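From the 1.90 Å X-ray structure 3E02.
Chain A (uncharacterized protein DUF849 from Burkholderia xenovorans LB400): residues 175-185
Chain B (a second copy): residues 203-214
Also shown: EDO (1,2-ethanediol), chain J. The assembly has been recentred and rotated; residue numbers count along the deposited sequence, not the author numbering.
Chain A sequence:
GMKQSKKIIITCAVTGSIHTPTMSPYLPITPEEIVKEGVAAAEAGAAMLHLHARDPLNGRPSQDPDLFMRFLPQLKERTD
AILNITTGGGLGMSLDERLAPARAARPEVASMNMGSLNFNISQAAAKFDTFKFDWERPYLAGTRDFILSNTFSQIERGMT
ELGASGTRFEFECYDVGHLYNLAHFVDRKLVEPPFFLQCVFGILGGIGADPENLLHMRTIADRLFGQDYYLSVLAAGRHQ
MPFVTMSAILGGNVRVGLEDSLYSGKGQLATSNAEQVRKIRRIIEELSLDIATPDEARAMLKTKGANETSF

Chain A 175-185: DVGHLYNLAHF
Chain B 203-214: ILGGIGADPENL

Chain A contributes a helix, running through Phe A185 and beyond. Its turns are closed by bonds such as Asn A181 N to Gly A177 O (2.9 Å) and His A184 N to Tyr A180 O (3.1 Å). Chain B contributes a glycine-rich loop that leads into a helix. A type II turn spans Ile B203 to Gly B206, closed by Gly B206 N to Ile B203 O at 2.8 Å. Gly B205 has phi/psi 119/-23, where a CB would jam against the preceding carbonyl O. The stretches bury 473 Å² in total.

The register is set by Gly A177 and Ile B207, with CA atoms 4.3 Å apart. Tyr A180 CA lies 6.4 Å from Gly B208 CA. Glycine suits position A177 because Gly A177 CA sits 3.5 Å from Gly B206 O; an ideal CB would be 3.1 Å from that oxygen, a tight fit.

Two direct hydrogen bonds cross the contact, and both use the Tyr A180 hydroxyl. Tyr A180 is m with chi2 -86°, and its CA-to-CB bond points toward chain B. Tyr A180 OH donates to Asp B210 OD2 at 2.5 Å. Tyr A180 OH accepts from Asn B213 ND2 at 2.9 Å, with an N-H...acceptor angle of 147°. Asp B210 (chi1 -76°) and Asn B213 (chi1 -67°) are both m, and their CA-to-CB bonds point toward chain A. Asn B213 ND2 also donates to Gly B208 O at 2.9 Å, tying the helix to the loop.

One water bridges the stretches. The water oxygen accepts from Gly B205 N at 2.8 Å and lies at hydrogen-bonding distance, 2.8 Å, from both Asn A181 OD1 and Gly B206 O. Asn A181 is m with chi2 -6°. Its CA-to-CB bond points sideways, but its end comes nearer, bringing Asn A181 OD1 to 3.4 Å from Gly B205 CA.

Two rings carry CH-pi contacts over a face. Gly B208 CA lies 3.6 Å from the Tyr A180 ring centroid, 10° off the normal. An ideal CB on Gly B208 would be 2.2 Å from Tyr A180 CE1, a clash, so glycine fits here. Leu B204 CD2 lies 4.0 Å from the His A184 ring centroid, 29° off the normal. Leu B204 is t,p; His A184 is t with chi2 79°.

The apolar contact is Val A176 CG1 to Ile B207 CG1, 3.7 Å. Val A176 is t and Ile B207 is t,t; both are buried.

A 1,2-ethanediol, probably from the crystallisation liquor, lies beside the contact. EDO O2 donates to Ile B203 O at 2.7 Å, and EDO C2 is 3.6 Å from Tyr A180 CB.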

# COMPACT_ATOMS: atom_id res chain seq x y z
N ASP A 175 14.56 4.27 7.15
CA ASP A 175 13.42 4.96 6.57
C ASP A 175 13.43 4.75 5.06
O ASP A 175 14.43 4.29 4.50
CB ASP A 175 13.47 6.46 6.94
CG ASP A 175 12.09 7.08 7.09
OD1 ASP A 175 11.07 6.53 6.59
OD2 ASP A 175 12.03 8.18 7.66
N VAL A 176 12.34 5.13 4.40
CA VAL A 176 12.20 4.91 2.95
C VAL A 176 13.29 5.64 2.15
O VAL A 176 13.82 5.08 1.19
CB VAL A 176 10.79 5.31 2.45
CG1 VAL A 176 10.65 5.04 0.94
CG2 VAL A 176 9.70 4.58 3.27
N GLY A 177 13.66 6.84 2.59
CA GLY A 177 14.71 7.63 1.92
C GLY A 177 16.06 6.91 1.86
O GLY A 177 16.83 7.11 0.92
N HIS A 178 16.32 6.05 2.85
CA HIS A 178 17.56 5.25 2.88
C HIS A 178 17.66 4.28 1.70
O HIS A 178 18.76 4.00 1.24
CB HIS A 178 17.70 4.52 4.20
CG HIS A 178 17.90 5.42 5.38
ND1 HIS A 178 18.54 5.02 6.52
CD2 HIS A 178 17.63 6.74 5.55
CE1 HIS A 178 18.58 6.01 7.38
NE2 HIS A 178 18.04 7.08 6.82
N LEU A 179 16.51 3.80 1.21
CA LEU A 179 16.46 2.93 0.03
C LEU A 179 16.92 3.71 -1.21
O LEU A 179 17.72 3.21 -2.00
CB LEU A 179 15.04 2.37 -0.18
CG LEU A 179 14.46 1.52 0.96
CD1 LEU A 179 12.99 1.20 0.70
CD2 LEU A 179 15.30 0.27 1.14
N TYR A 180 16.41 4.93 -1.34
CA TYR A 180 16.79 5.82 -2.43
C TYR A 180 18.27 6.23 -2.33
O TYR A 180 18.94 6.35 -3.36
CB TYR A 180 15.87 7.04 -2.49
CG TYR A 180 14.48 6.65 -2.93
CD1 TYR A 180 14.15 6.57 -4.27
CD2 TYR A 180 13.49 6.34 -1.98
CE1 TYR A 180 12.84 6.19 -4.68
CE2 TYR A 180 12.21 5.96 -2.37
CZ TYR A 180 11.88 5.90 -3.71
OH TYR A 180 10.61 5.54 -4.07
N ASN A 181 18.75 6.44 -1.10
CA ASN A 181 20.19 6.73 -0.86
C ASN A 181 21.04 5.56 -1.36
O ASN A 181 22.04 5.78 -2.04
CB ASN A 181 20.48 6.99 0.63
CG ASN A 181 19.81 8.24 1.17
OD1 ASN A 181 19.21 9.02 0.42
ND2 ASN A 181 19.93 8.45 2.49
N LEU A 182 20.64 4.33 -1.03
CA LEU A 182 21.36 3.14 -1.53
C LEU A 182 21.32 3.04 -3.05
O LEU A 182 22.35 2.74 -3.68
CB LEU A 182 20.80 1.85 -0.90
CG LEU A 182 21.53 0.55 -1.29
CD1 LEU A 182 23.04 0.60 -0.94
CD2 LEU A 182 20.86 -0.57 -0.57
N ALA A 183 20.15 3.29 -3.64
CA ALA A 183 19.98 3.27 -5.11
C ALA A 183 20.97 4.21 -5.83
O ALA A 183 21.50 3.86 -6.89
CB ALA A 183 18.53 3.59 -5.50
N HIS A 184 21.21 5.38 -5.24
CA HIS A 184 22.20 6.34 -5.74
C HIS A 184 23.58 5.67 -5.90
O HIS A 184 24.22 5.80 -6.96
CB HIS A 184 22.28 7.57 -4.80
CG HIS A 184 23.42 8.49 -5.08
ND1 HIS A 184 23.39 9.41 -6.10
CD2 HIS A 184 24.63 8.62 -4.49
CE1 HIS A 184 24.52 10.08 -6.12
NE2 HIS A 184 25.29 9.62 -5.14
N PHE A 185 24.00 4.93 -4.87
CA PHE A 185 25.29 4.22 -4.86
C PHE A 185 25.29 2.98 -5.76
O PHE A 185 26.29 2.71 -6.45
CB PHE A 185 25.71 3.89 -3.43
CG PHE A 185 26.07 5.10 -2.65
CD1 PHE A 185 27.25 5.78 -2.96
CD2 PHE A 185 25.24 5.61 -1.67
CE1 PHE A 185 27.62 6.95 -2.27
CE2 PHE A 185 25.59 6.77 -0.96
CZ PHE A 185 26.78 7.44 -1.27
N ILE B 203 13.85 14.87 -3.10
CA ILE B 203 15.15 15.36 -2.63
C ILE B 203 16.03 14.13 -2.40
O ILE B 203 15.58 13.17 -1.77
CB ILE B 203 15.05 16.18 -1.33
CG1 ILE B 203 14.16 17.42 -1.52
CG2 ILE B 203 16.45 16.57 -0.80
CD1 ILE B 203 14.70 18.45 -2.49
N LEU B 204 17.28 14.18 -2.88
CA LEU B 204 18.26 13.10 -2.63
C LEU B 204 18.69 13.22 -1.16
O LEU B 204 19.36 14.18 -0.76
CB LEU B 204 19.45 13.16 -3.59
CG LEU B 204 20.51 12.06 -3.48
CD1 LEU B 204 19.88 10.65 -3.53
CD2 LEU B 204 21.64 12.22 -4.54
N GLY B 205 18.30 12.21 -0.38
CA GLY B 205 18.41 12.21 1.07
C GLY B 205 17.02 12.08 1.70
O GLY B 205 16.91 11.65 2.84
N GLY B 206 15.96 12.45 0.95
CA GLY B 206 14.57 12.30 1.39
C GLY B 206 13.87 11.18 0.63
O GLY B 206 14.49 10.42 -0.12
N ILE B 207 12.55 11.12 0.79
CA ILE B 207 11.73 10.11 0.12
C ILE B 207 11.63 10.43 -1.39
O ILE B 207 11.57 11.59 -1.78
CB ILE B 207 10.37 9.96 0.83
CG1 ILE B 207 9.72 8.60 0.52
CG2 ILE B 207 9.45 11.16 0.50
CD1 ILE B 207 8.54 8.28 1.44
N GLY B 208 11.70 9.39 -2.22
CA GLY B 208 11.67 9.54 -3.66
C GLY B 208 10.33 9.93 -4.23
O GLY B 208 9.28 9.70 -3.62
N ALA B 209 10.36 10.46 -5.44
CA ALA B 209 9.14 10.90 -6.12
C ALA B 209 8.48 9.75 -6.89
O ALA B 209 8.34 9.80 -8.10
CB ALA B 209 9.43 12.09 -7.04
N ASP B 210 8.07 8.72 -6.15
CA ASP B 210 7.29 7.59 -6.65
C ASP B 210 5.89 7.78 -6.03
O ASP B 210 5.80 7.98 -4.81
CB ASP B 210 7.88 6.24 -6.26
CG ASP B 210 9.11 5.88 -7.11
OD1 ASP B 210 8.98 5.83 -8.34
OD2 ASP B 210 10.19 5.60 -6.54
N PRO B 211 4.80 7.74 -6.83
CA PRO B 211 3.43 7.93 -6.32
C PRO B 211 3.03 7.13 -5.09
O PRO B 211 2.32 7.67 -4.23
CB PRO B 211 2.57 7.46 -7.51
CG PRO B 211 3.33 7.94 -8.65
CD PRO B 211 4.75 7.52 -8.30
N GLU B 212 3.48 5.88 -5.01
CA GLU B 212 3.21 5.02 -3.86
C GLU B 212 3.63 5.68 -2.53
O GLU B 212 2.99 5.45 -1.50
CB GLU B 212 3.93 3.67 -3.94
CG GLU B 212 3.52 2.76 -5.07
CD GLU B 212 4.28 2.98 -6.37
OE1 GLU B 212 4.92 4.06 -6.58
OE2 GLU B 212 4.22 2.04 -7.19
N ASN B 213 4.70 6.47 -2.56
CA ASN B 213 5.18 7.17 -1.36
C ASN B 213 4.19 8.21 -0.84
O ASN B 213 4.08 8.37 0.37
CB ASN B 213 6.58 7.80 -1.60
CG ASN B 213 7.66 6.74 -1.79
OD1 ASN B 213 7.61 5.67 -1.19
ND2 ASN B 213 8.66 7.05 -2.62
N LEU B 214 3.48 8.90 -1.74
CA LEU B 214 2.47 9.88 -1.32
C LEU B 214 1.28 9.19 -0.66
O LEU B 214 0.85 9.61 0.42
CB LEU B 214 2.00 10.74 -2.49
CG LEU B 214 0.86 11.73 -2.24
CD1 LEU B 214 1.11 12.63 -1.05
CD2 LEU B 214 0.66 12.53 -3.54
C1 EDO J . 15.98 10.62 -5.49
O1 EDO J . 16.24 12.03 -5.63
C2 EDO J . 15.42 10.24 -4.12
O2 EDO J . 14.64 11.26 -3.48
O HOH W 1 17.01 9.81 -1.05